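Local coordinates for uncharacterized protein (Bacteroides caccae, PDB 4R4K) that is of unknown function but adopts a cystatin-like fold of the NTF2 clan and binds polyethylene glycol chains in the crystal, at residues T65-E69 / V80-T84; I102-E107 / V118-G124. One frame throughout, in Å; residues are numbered along the deposited sequence. Where two conformers were deposited one is given.

Contact 1. Residues T65-E69 / V80-T84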
loop_
_atom_site.group_PDB
_atom_site.type_symbol
_atom_site.label_atom_id
_atom_site.label_comp_id
_atom_site.label_asym_id
_atom_site.label_seq_id
_atom_site.Cartn_x
_atom_site.Cartn_y
_atom_site.Cartn_z
ATOM N N THR A 65 9.757 -3.118 1.727
ATOM C CA THR A 65 8.935 -2.410 0.774
ATOM C C THR A 65 8.849 -0.922 1.104
ATOM O O THR A 65 8.823 -0.086 0.196
ATOM C CB THR A 65 7.542 -3.047 0.668
ATOM O OG1 THR A 65 7.686 -4.364 0.139
ATOM C CG2 THR A 65 6.612 -2.264 -0.268
HETATM N N MSE A 66 8.832 -0.593 2.388
HETATM C CA MSE A 66 8.626 0.783 2.813
HETATM C C MSE A 66 9.912 1.604 2.863
HETATM O O MSE A 66 9.891 2.744 3.296
HETATM C CB MSE A 66 7.900 0.790 4.147
HETATM C CG MSE A 66 6.502 0.194 4.067
HETATM SE SE MSE A 66 5.376 1.201 2.804
HETATM C CE MSE A 66 5.829 3.029 3.268
ATOM N N LYS A 67 11.041 1.036 2.446
ATOM C CA LYS A 67 12.329 1.746 2.463
ATOM C C LYS A 67 12.405 2.695 1.275
ATOM O O LYS A 67 11.972 2.339 0.189
ATOM C CB LYS A 67 13.484 0.756 2.305
ATOM C CG LYS A 67 14.007 0.083 3.551
ATOM C CD LYS A 67 15.512 -0.132 3.430
ATOM C CE LYS A 67 16.025 -1.174 4.380
ATOM N NZ LYS A 67 15.229 -1.242 5.624
ATOM N N GLU A 68 12.984 3.879 1.484
ATOM C CA GLU A 68 13.263 4.784 0.377
ATOM C C GLU A 68 14.577 4.389 -0.252
ATOM O O GLU A 68 15.591 4.302 0.448
ATOM C CB GLU A 68 13.390 6.211 0.854
ATOM C CG GLU A 68 12.119 6.828 1.393
ATOM C CD GLU A 68 12.291 8.319 1.633
ATOM O OE1 GLU A 68 12.867 8.656 2.699
ATOM O OE2 GLU A 68 11.868 9.140 0.761
ATOM N N GLU A 69 14.570 4.115 -1.545
ATOM C CA GLU A 69 15.766 3.677 -2.210
ATOM C C GLU A 69 15.614 3.715 -3.724
ATOM O O GLU A 69 14.538 3.885 -4.273
ATOM C CB GLU A 69 16.127 2.267 -1.751
ATOM C CG GLU A 69 15.174 1.198 -2.213
ATOM C CD GLU A 69 15.301 -0.119 -1.463
ATOM O OE1 GLU A 69 16.106 -0.232 -0.521
ATOM O OE2 GLU A 69 14.605 -1.068 -1.879
ATOM N N VAL A 80 12.335 2.965 -8.069
ATOM C CA VAL A 80 12.519 4.045 -7.120
ATOM C C VAL A 80 11.344 4.040 -6.153
ATOM O O VAL A 80 10.202 3.949 -6.588
ATOM C CB VAL A 80 12.569 5.422 -7.849
ATOM C CG1 VAL A 80 12.652 6.581 -6.865
ATOM C CG2 VAL A 80 13.739 5.473 -8.829
ATOM N N SER A 81 11.657 4.144 -4.872
ATOM C CA SER A 81 10.666 4.261 -3.812
ATOM C C SER A 81 11.033 5.458 -2.966
ATOM O O SER A 81 12.207 5.696 -2.634
ATOM C CB SER A 81 10.590 2.995 -2.968
ATOM O OG SER A 81 11.893 2.687 -2.439
ATOM N N LYS A 82 10.038 6.280 -2.666
ATOM C CA LYS A 82 10.280 7.535 -1.970
ATOM C C LYS A 82 9.005 8.085 -1.365
ATOM O O LYS A 82 7.901 7.792 -1.842
ATOM C CB LYS A 82 10.894 8.563 -2.916
ATOM C CG LYS A 82 9.992 8.970 -4.050
ATOM C CD LYS A 82 10.788 9.775 -5.072
ATOM C CE LYS A 82 9.992 9.989 -6.343
ATOM N NZ LYS A 82 10.557 11.092 -7.161
ATOM N N PHE A 83 9.168 8.873 -0.305
ATOM C CA PHE A 83 8.075 9.685 0.220
ATOM C C PHE A 83 7.971 10.931 -0.669
ATOM O O PHE A 83 8.856 11.795 -0.687
ATOM C CB PHE A 83 8.271 10.027 1.694
ATOM C CG PHE A 83 7.976 8.881 2.593
ATOM C CD1 PHE A 83 6.671 8.616 2.978
ATOM C CD2 PHE A 83 8.980 8.014 2.980
ATOM C CE1 PHE A 83 6.382 7.524 3.779
ATOM C CE2 PHE A 83 8.689 6.906 3.762
ATOM C CZ PHE A 83 7.390 6.674 4.168
ATOM N N THR A 84 6.898 10.988 -1.445
ATOM C CA THR A 84 6.641 12.119 -2.346
ATOM C C THR A 84 5.954 13.263 -1.626
ATOM O O THR A 84 5.968 14.402 -2.101
ATOM C CB THR A 84 5.762 11.680 -3.518
ATOM O OG1 THR A 84 4.583 11.019 -3.010
ATOM C CG2 THR A 84 6.548 10.746 -4.398
HETATM O O HOH W 1 11.950 -0.384 -3.404
#
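S81 meets both K67 and E69 through its hydroxyl, while E68 reaches past it to F83; these residues carry most of the contact. Chi1 of S81 is 56°, which sets OG between its own backbone N and carbonyl carbon and directs it at the incoming chain. From there S81 OG donates to K67 O at 2.7 Å, in the carbonyl plane. The same oxygen receives a weak bond from E69 N, and a water donates to both S81 OG and E69 OE2, so three partners grip this buried hydroxyl. Backbone bonds complete the junction: S81 N donates to E69 O at 3.0 Å, a straight bond (171°), and E69 N returns to S81 O at 3.0 Å. This reciprocal exchange identifies E69 and S81 as an antiparallel hydrogen-bonded pair. An alanine here would take away the hydroxyl, and K67 O and the bridging water would probably be held less firmly to this strand.

E68 uses its extended side chain as an arm across the neighbouring strand. Its OE2 accepts from F83 N at 2.9 Å, with the donor above the carboxylate plane rather than in it. The carboxyl carbon then lies at the edge of the phenyl ring, E68 CD being 3.6 Å from F83 CD2, with carboxylate and ring planes 74° apart. At the far end of that ring, F83 CZ meets the selenomethionine methyl M66 CE at 4.1 Å.

The loop entering strand 69-72 is thereby fastened to one border of strand 78-87. Along the other border, V80 and K82 pair through their backbones with G96 and E94 of strand 90-97. That strand also offers F93, whose ring meets F83 edge-to-face and is touched by M66, while M66 reaches on to F108 of strand 104-110.

Contact 2. Residues I102-E107 / V118-G124. With PEU (2,5,8,11,14,17,20,23,26,29,32,35,38,41,44,47,50,53,56,59,62,65,68,71,74,77,80-heptacosaoxadooctacontan-82-ol), chain H; ACT (acetate ion), chain G.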
loop_
_atom_site.group_PDB
_atom_site.type_symbol
_atom_site.label_atom_id
_atom_site.label_comp_id
_atom_site.label_asym_id
_atom_site.label_seq_id
_atom_site.Cartn_x
_atom_site.Cartn_y
_atom_site.Cartn_z
ATOM N N ILE A 102 3.528 4.277 -11.502
ATOM C CA ILE A 102 3.866 3.742 -10.174
ATOM C C ILE A 102 3.104 2.456 -9.948
ATOM O O ILE A 102 2.030 2.242 -10.541
ATOM C CB ILE A 102 3.528 4.717 -9.042
ATOM C CG1 ILE A 102 2.017 4.973 -8.994
ATOM C CG2 ILE A 102 4.343 5.994 -9.184
ATOM C CD1 ILE A 102 1.557 5.590 -7.704
ATOM N N ASP A 103 3.673 1.562 -9.154
ATOM C CA ASP A 103 2.959 0.338 -8.761
ATOM C C ASP A 103 2.543 0.287 -7.288
ATOM O O ASP A 103 1.915 -0.657 -6.867
ATOM C CB ASP A 103 3.721 -0.916 -9.172
ATOM C CG ASP A 103 5.083 -0.996 -8.588
ATOM O OD1 ASP A 103 5.357 -0.436 -7.499
ATOM O OD2 ASP A 103 5.903 -1.656 -9.268
ATOM N N LEU A 104 2.886 1.307 -6.504
ATOM C CA LEU A 104 2.436 1.415 -5.109
ATOM C C LEU A 104 2.355 2.881 -4.709
ATOM O O LEU A 104 3.292 3.632 -4.950
ATOM C CB LEU A 104 3.373 0.659 -4.132
ATOM C CG LEU A 104 3.054 0.701 -2.623
ATOM C CD1 LEU A 104 1.779 -0.040 -2.301
ATOM C CD2 LEU A 104 4.180 0.126 -1.762
ATOM N N ARG A 105 1.245 3.274 -4.088
ATOM C CA ARG A 105 1.125 4.560 -3.438
ATOM C C ARG A 105 0.381 4.300 -2.141
ATOM O O ARG A 105 -0.687 3.693 -2.160
ATOM C CB ARG A 105 0.370 5.569 -4.308
ATOM C CG ARG A 105 0.151 6.979 -3.771
ATOM C CD ARG A 105 -0.897 7.703 -4.576
ATOM N NE ARG A 105 -0.995 9.099 -4.155
ATOM C CZ ARG A 105 -1.772 9.540 -3.170
ATOM N NH1 ARG A 105 -2.524 8.701 -2.463
ATOM N NH2 ARG A 105 -1.793 10.838 -2.890
ATOM N N VAL A 106 0.987 4.705 -1.023
ATOM C CA VAL A 106 0.370 4.563 0.285
ATOM C C VAL A 106 0.302 5.936 0.947
ATOM O O VAL A 106 1.292 6.675 0.993
ATOM C CB VAL A 106 1.176 3.632 1.207
ATOM C CG1 VAL A 106 0.369 3.319 2.464
ATOM C CG2 VAL A 106 1.575 2.368 0.473
ATOM N N GLU A 107 -0.894 6.285 1.408
ATOM C CA GLU A 107 -1.146 7.570 2.034
ATOM C C GLU A 107 -1.385 7.369 3.522
ATOM O O GLU A 107 -2.266 6.584 3.917
ATOM C CB GLU A 107 -2.370 8.240 1.409
ATOM C CG GLU A 107 -2.655 9.623 1.977
ATOM C CD GLU A 107 -3.783 10.339 1.265
ATOM O OE1 GLU A 107 -4.634 9.670 0.659
ATOM O OE2 GLU A 107 -3.829 11.579 1.335
ATOM N N VAL A 118 -3.023 4.315 7.722
ATOM C CA VAL A 118 -3.132 4.308 6.269
ATOM C C VAL A 118 -4.575 4.638 5.923
ATOM O O VAL A 118 -5.487 4.009 6.452
ATOM C CB VAL A 118 -2.746 2.950 5.683
ATOM C CG1 VAL A 118 -3.109 2.893 4.197
ATOM C CG2 VAL A 118 -1.263 2.728 5.886
ATOM N N VAL A 119 -4.762 5.658 5.091
ATOM C CA VAL A 119 -6.098 6.052 4.643
ATOM C C VAL A 119 -6.377 5.784 3.174
ATOM O O VAL A 119 -7.539 5.788 2.758
ATOM C CB VAL A 119 -6.402 7.524 4.962
ATOM C CG1 VAL A 119 -6.356 7.761 6.470
ATOM C CG2 VAL A 119 -5.469 8.466 4.219
ATOM N N ASP A 120 -5.335 5.544 2.372
ATOM C CA ASP A 120 -5.544 5.194 0.987
ATOM C C ASP A 120 -4.346 4.439 0.467
ATOM O O ASP A 120 -3.228 4.559 1.004
ATOM C CB ASP A 120 -5.815 6.426 0.131
ATOM C CG ASP A 120 -6.654 6.111 -1.112
ATOM O OD1 ASP A 120 -7.097 4.951 -1.317
ATOM O OD2 ASP A 120 -6.864 7.051 -1.910
ATOM N N CYS A 121 -4.587 3.655 -0.563
ATOM C CA CYS A 121 -3.529 2.896 -1.179
ATOM C C CYS A 121 -3.917 2.548 -2.614
ATOM O O CYS A 121 -5.073 2.223 -2.896
ATOM C CB CYS A 121 -3.258 1.630 -0.391
ATOM S SG CYS A 121 -2.042 0.500 -1.125
ATOM N N TYR A 122 -2.949 2.704 -3.503
ATOM C CA TYR A 122 -2.991 2.131 -4.831
ATOM C C TYR A 122 -1.943 1.040 -4.821
ATOM O O TYR A 122 -0.801 1.272 -4.415
ATOM C CB TYR A 122 -2.652 3.158 -5.925
ATOM C CG TYR A 122 -2.457 2.457 -7.246
ATOM C CD1 TYR A 122 -3.566 2.023 -7.994
ATOM C CD2 TYR A 122 -1.184 2.155 -7.715
ATOM C CE1 TYR A 122 -3.403 1.334 -9.187
ATOM C CE2 TYR A 122 -1.000 1.469 -8.910
ATOM C CZ TYR A 122 -2.115 1.051 -9.637
ATOM O OH TYR A 122 -1.968 0.379 -10.814
ATOM N N THR A 123 -2.326 -0.154 -5.237
ATOM C CA THR A 123 -1.352 -1.222 -5.433
ATOM C C THR A 123 -1.503 -1.904 -6.776
ATOM O O THR A 123 -2.616 -2.199 -7.216
ATOM C CB THR A 123 -1.392 -2.253 -4.293
ATOM O OG1 THR A 123 -0.523 -3.348 -4.613
ATOM C CG2 THR A 123 -2.781 -2.787 -4.062
ATOM N N GLY A 124 -0.369 -2.152 -7.428
ATOM C CA GLY A 124 -0.353 -2.878 -8.692
ATOM C C GLY A 124 -0.934 -4.287 -8.608
ATOM O O GLY A 124 -1.178 -4.888 -9.624
HETATM O OCP PEU H . 2.560 -8.969 -9.405
HETATM C CCQ PEU H . 1.755 -8.838 -8.236
HETATM C CCR PEU H . 1.794 -7.396 -7.742
HETATM O OCS PEU H . 3.143 -7.002 -7.485
HETATM C CCT PEU H . 3.541 -5.807 -8.181
HETATM C CCU PEU H . 2.926 -4.567 -7.539
HETATM O OCV PEU H . 3.244 -4.576 -6.149
HETATM C CCW PEU H . 3.012 -3.336 -5.491
HETATM C CCX PEU H . 2.839 -3.611 -4.006
HETATM O OCY PEU H . 3.972 -4.293 -3.455
HETATM C CCZ PEU H . 3.895 -4.528 -2.036
HETATM C CDA PEU H . 2.873 -5.606 -1.665
HETATM O ODB PEU H . 3.438 -6.586 -0.793
HETATM C CDC PEU H . 3.207 -7.943 -1.187
HETATM C CDD PEU H . 4.105 -8.276 -2.380
HETATM O ODE PEU H . 4.270 -9.690 -2.517
HETATM C C ACT G . -0.451 12.102 -6.274
HETATM O O ACT G . -1.442 12.667 -6.776
HETATM O OXT ACT G . -0.115 12.303 -5.087
HETATM C CH3 ACT G . 0.347 11.155 -7.122
HETATM O O HOH W 2 0.611 -0.303 -11.390
HETATM O O HOH W 3 -6.306 9.516 -1.572
#
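Y122 and R105 form an antiparallel hydrogen-bonded pair: Y122 N donates to R105 O at 2.8 Å, and R105 N answers to Y122 O at 2.9 Å. The tyrosine side chain begins beside its partner, with Y122 CB 4.2 Å from R105 CB. With CG anti to the backbone N (chi1 169°), the ring is carried back along the opposing strand to its first residues. Y122 CD2 has a loose apolar contact with the methyl I102 CD1 at 4.4 Å; farther out, Y122 CE2 comes to 3.5 Å from I102 O. At the tip, Y122 OH and I102 O share a water lying in the ring plane, 2.7 Å from Y122 OH, a bridge that would restrain the ring's outer end.

R105, extended from CG to NE, offers a guanidinium edge to an acetate, probably from the crystallisation liquor, R105 NH2 to OXT being 3.1 Å. D120, on the same side of the sheet as R105 and Y122, is bonded through OD2 to T36. On the side of L104, V106, C121 and T123 contacts between the strands are largely apolar: V106 CG1 meets V118 CG2 at 3.8 Å, and L104 CD1 lies against the sulfur of C121. T123 OG1 is bonded to W125 N.

The N-to-C directions of 104-107 and 118-123 differ by 177°, the antiparallel course of a beta hairpin's arms. V119 and D120 both face E107, a classic beta bulge. At the opposite end G124 N donates to D103 O, and D103, T123 and G124 border a polyethylene glycol chain; D103 OD1 is held by Y79. The hairpin forms the last two strands of a cystatin-like fold's curved sheet, with a glycol-holding groove at its open end whose natural ligand, if any, is unknown.

How the contacts relate
Following the chain from the N terminus, contact 1 comes first: ten residues separate 65-69 from 80-84, and it closes the loop that contains strand 69-72 and the turn into strand 78-87. Strand 90-97 follows. Contact 2 then joins 102-107 to 118-124, again across ten residues, closing the hairpin of strands 104-110 and 116-123. The two are in series, so neither nests in nor crosses the other. They lie at opposite borders of one five-stranded sheet, with 90-97 as the middle strand, yet T65 CG2 packs against L104 CD2 at 3.7 Å. T65 also joins D103, T123 and G124 round the same polyethylene glycol pocket.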